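Local atomic coordinates of hypothetical exported protein (Streptococcus pyogenes, PDB entry 3PSQ), a protein that is a class B sortase involved in pilus assembly, probably acting as a cysteine transpeptidase that joins pilin subunits through an acyl-thioester intermediate. Residues 23-28 with 37-42. Numbering follows the deposited sequence.
Sequences GVQFDD and MAWLTV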
ATOM      1  N   GLY A  23      11.321 -16.365  -3.187  1.00 70.66           N
ATOM      2  CA  GLY A  23      11.731 -17.516  -3.972  1.00 70.34           C
ATOM      3  C   GLY A  23      11.182 -18.817  -3.422  1.00 69.82           C
ATOM      4  O   GLY A  23      10.896 -19.743  -4.180  1.00 70.30           O
ATOM      5  N   VAL A  24      11.039 -18.899  -2.102  1.00 69.22           N
ATOM      6  CA  VAL A  24      10.464 -20.100  -1.460  1.00 68.37           C
ATOM      7  C   VAL A  24       8.913 -20.129  -1.492  1.00 67.20           C
ATOM      8  O   VAL A  24       8.326 -21.209  -1.671  1.00 67.77           O
ATOM      9  CB  VAL A  24      11.037 -20.320  -0.014  1.00 68.44           C
ATOM     10  CG1 VAL A  24      10.309 -21.467   0.738  1.00 68.80           C
ATOM     11  CG2 VAL A  24      12.549 -20.598  -0.085  1.00 69.34           C
ATOM     12  N   GLN A  25       8.261 -18.962  -1.385  1.00 64.78           N
ATOM     13  CA  GLN A  25       6.804 -18.935  -1.184  1.00 62.78           C
ATOM     14  C   GLN A  25       5.867 -18.511  -2.352  1.00 60.43           C
ATOM     15  O   GLN A  25       4.754 -19.041  -2.445  1.00 60.11           O
ATOM     16  CB  GLN A  25       6.454 -18.123   0.073  1.00 63.43           C
ATOM     17  CG  GLN A  25       7.244 -18.455   1.317  1.00 65.24           C
ATOM     18  CD  GLN A  25       6.974 -17.467   2.453  1.00 68.48           C
ATOM     19  OE1 GLN A  25       6.091 -16.612   2.351  1.00 69.75           O
ATOM     20  NE2 GLN A  25       7.725 -17.590   3.544  1.00 68.32           N
ATOM     21  N   PHE A  26       6.293 -17.582  -3.213  1.00 57.54           N
ATOM     22  CA  PHE A  26       5.375 -16.875  -4.130  1.00 55.27           C
ATOM     23  C   PHE A  26       4.591 -17.765  -5.085  1.00 55.25           C
ATOM     24  O   PHE A  26       3.355 -17.717  -5.138  1.00 55.02           O
ATOM     25  CB  PHE A  26       6.119 -15.771  -4.892  1.00 55.11           C
ATOM     26  CG  PHE A  26       5.223 -14.740  -5.560  1.00 52.56           C
ATOM     27  CD1 PHE A  26       3.970 -14.409  -5.047  1.00 51.43           C
ATOM     28  CD2 PHE A  26       5.666 -14.063  -6.679  1.00 51.39           C
ATOM     29  CE1 PHE A  26       3.177 -13.429  -5.652  1.00 47.78           C
ATOM     30  CE2 PHE A  26       4.887 -13.093  -7.293  1.00 48.51           C
ATOM     31  CZ  PHE A  26       3.631 -12.793  -6.782  1.00 50.44           C
ATOM     32  N   ASP A  27       5.307 -18.574  -5.857  1.00 55.11           N
ATOM     33  CA  ASP A  27       4.669 -19.507  -6.771  1.00 54.77           C
ATOM     34  C   ASP A  27       3.704 -20.420  -6.042  1.00 53.00           C
ATOM     35  O   ASP A  27       2.589 -20.626  -6.493  1.00 53.44           O
ATOM     36  CB  ASP A  27       5.718 -20.343  -7.510  1.00 56.05           C
ATOM     37  CG  ASP A  27       6.471 -19.532  -8.555  1.00 58.88           C
ATOM     38  OD1 ASP A  27       5.810 -18.884  -9.401  1.00 61.00           O
ATOM     39  OD2 ASP A  27       7.725 -19.529  -8.517  1.00 62.79           O
ATOM     40  N   ASP A  28       4.130 -20.955  -4.913  1.00 51.57           N
ATOM     41  CA  ASP A  28       3.289 -21.863  -4.146  1.00 50.29           C
ATOM     42  C   ASP A  28       2.040 -21.185  -3.610  1.00 48.64           C
ATOM     43  O   ASP A  28       0.971 -21.747  -3.693  1.00 48.44           O
ATOM     44  CB  ASP A  28       4.064 -22.462  -2.981  1.00 50.81           C
ATOM     45  CG  ASP A  28       4.894 -23.655  -3.384  1.00 51.28           C
ATOM     46  OD1 ASP A  28       4.904 -24.017  -4.583  1.00 50.40           O
ATOM     47  OD2 ASP A  28       5.552 -24.232  -2.478  1.00 52.39           O
ATOM     48  N   MET A  37      -1.777 -12.222  -5.565  1.00 42.07           N
ATOM     49  CA  MET A  37      -1.571 -11.556  -6.869  1.00 42.47           C
ATOM     50  C   MET A  37      -0.325 -10.666  -6.977  1.00 42.35           C
ATOM     51  O   MET A  37      -0.072 -10.099  -8.021  1.00 43.17           O
ATOM     52  CB  MET A  37      -2.830 -10.758  -7.325  1.00 41.60           C
ATOM     53  CG  MET A  37      -3.514  -9.983  -6.241  1.00 41.37           C
ATOM     54  SD  MET A  37      -2.559  -8.652  -5.498  1.00 48.71           S
ATOM     55  CE  MET A  37      -2.157  -7.609  -6.947  1.00 42.29           C
ATOM     56  N   ALA A  38       0.426 -10.514  -5.905  1.00 42.20           N
ATOM     57  CA  ALA A  38       1.664  -9.737  -5.975  1.00 42.08           C
ATOM     58  C   ALA A  38       2.602 -10.017  -4.794  1.00 42.33           C
ATOM     59  O   ALA A  38       2.211 -10.621  -3.809  1.00 42.23           O
ATOM     60  CB  ALA A  38       1.376  -8.252  -6.066  1.00 41.27           C
ATOM     61  N   TRP A  39       3.844  -9.547  -4.906  1.00 43.16           N
ATOM     62  CA  TRP A  39       4.783  -9.576  -3.804  1.00 43.07           C
ATOM     63  C   TRP A  39       5.237  -8.163  -3.597  1.00 43.69           C
ATOM     64  O   TRP A  39       5.521  -7.450  -4.568  1.00 44.60           O
ATOM     65  CB  TRP A  39       5.983 -10.490  -4.109  1.00 42.72           C
ATOM     66  CG  TRP A  39       6.802 -10.824  -2.872  1.00 41.17           C
ATOM     67  CD1 TRP A  39       7.760 -10.046  -2.285  1.00 44.13           C
ATOM     68  CD2 TRP A  39       6.717 -12.018  -2.078  1.00 41.95           C
ATOM     69  NE1 TRP A  39       8.264 -10.681  -1.163  1.00 43.45           N
ATOM     70  CE2 TRP A  39       7.645 -11.896  -1.031  1.00 42.70           C
ATOM     71  CE3 TRP A  39       5.941 -13.185  -2.158  1.00 44.01           C
ATOM     72  CZ2 TRP A  39       7.814 -12.888  -0.070  1.00 46.47           C
ATOM     73  CZ3 TRP A  39       6.091 -14.155  -1.202  1.00 45.58           C
ATOM     74  CH2 TRP A  39       7.023 -14.006  -0.171  1.00 47.72           C
ATOM     75  N   LEU A  40       5.322  -7.752  -2.336  1.00 43.72           N
ATOM     76  CA  LEU A  40       5.729  -6.401  -1.977  1.00 43.86           C
ATOM     77  C   LEU A  40       7.002  -6.406  -1.123  1.00 44.50           C
ATOM     78  O   LEU A  40       7.108  -7.150  -0.147  1.00 45.54           O
ATOM     79  CB  LEU A  40       4.600  -5.723  -1.211  1.00 42.63           C
ATOM     80  CG  LEU A  40       4.880  -4.398  -0.522  1.00 42.28           C
ATOM     81  CD1 LEU A  40       4.975  -3.245  -1.526  1.00 37.26           C
ATOM     82  CD2 LEU A  40       3.793  -4.085   0.541  1.00 40.43           C
ATOM     83  N   THR A  41       7.951  -5.555  -1.481  1.00 45.30           N
ATOM     84  CA  THR A  41       9.202  -5.417  -0.761  1.00 46.10           C
ATOM     85  C   THR A  41       9.461  -3.942  -0.499  1.00 46.49           C
ATOM     86  O   THR A  41       9.328  -3.116  -1.393  1.00 46.33           O
ATOM     87  CB  THR A  41      10.361  -6.077  -1.535  1.00 46.28           C
ATOM     88  OG1 THR A  41      10.083  -7.480  -1.682  1.00 48.76           O
ATOM     89  CG2 THR A  41      11.663  -5.958  -0.765  1.00 47.01           C
ATOM     90  N   VAL A  42       9.748  -3.588   0.750  1.00 47.03           N
ATOM     91  CA  VAL A  42      10.113  -2.210   1.062  1.00 47.41           C
ATOM     92  C   VAL A  42      11.447  -2.267   1.791  1.00 49.03           C
ATOM     93  O   VAL A  42      11.510  -2.596   2.975  1.00 49.15           O
ATOM     94  CB  VAL A  42       9.080  -1.468   1.946  1.00 47.52           C
ATOM     95  CG1 VAL A  42       9.514   0.014   2.171  1.00 45.39           C
ATOM     96  CG2 VAL A  42       7.683  -1.552   1.345  1.00 45.25           C
TER
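Phe-26 and Trp-39 reach past one another in opposite directions, an example of how two aromatic residues can fasten a helix to the strand that follows it. Their rings form an offset edge-to-face pair: the benzo edge of Trp-39 is directed at the face of Phe-26, with the planes 70° apart and the ring centroids 5.7 Å from each other. The centre of that face is taken by the aliphatic root of the tryptophan, whose CB lies 4.2 Å from the Phe-26 ring centroid in a CH-pi contact almost on the ring normal. With CG anti to the backbone N (chi1 -164°), the phenylalanine ring extends to the strand backbone, its CE1 coming within 3.5 Å of Ala-38 O. Trp-39 CE3 lies 3.7 Å from Phe-26 CD1, while farther along the same indole edge Gln-25 OE1 sits 3.7 Å from Trp-39 CH2, the amide turned 66° from the indole plane. At the pyrrole end, Trp-39 NE1 is hydrogen-bonded to Asp-48 OD1 on the neighbouring strand 48-53, which helps set the rotation of the indole. Met-37 and Ala-38, both facing Ile-51, form a classic beta bulge just before Trp-39. Helix 22-32 is thus attached to strand 36-41 of the sortase sheet through dispersion and weak ring electrostatics, while the indole's one polar hydrogen is satisfied within the sheet.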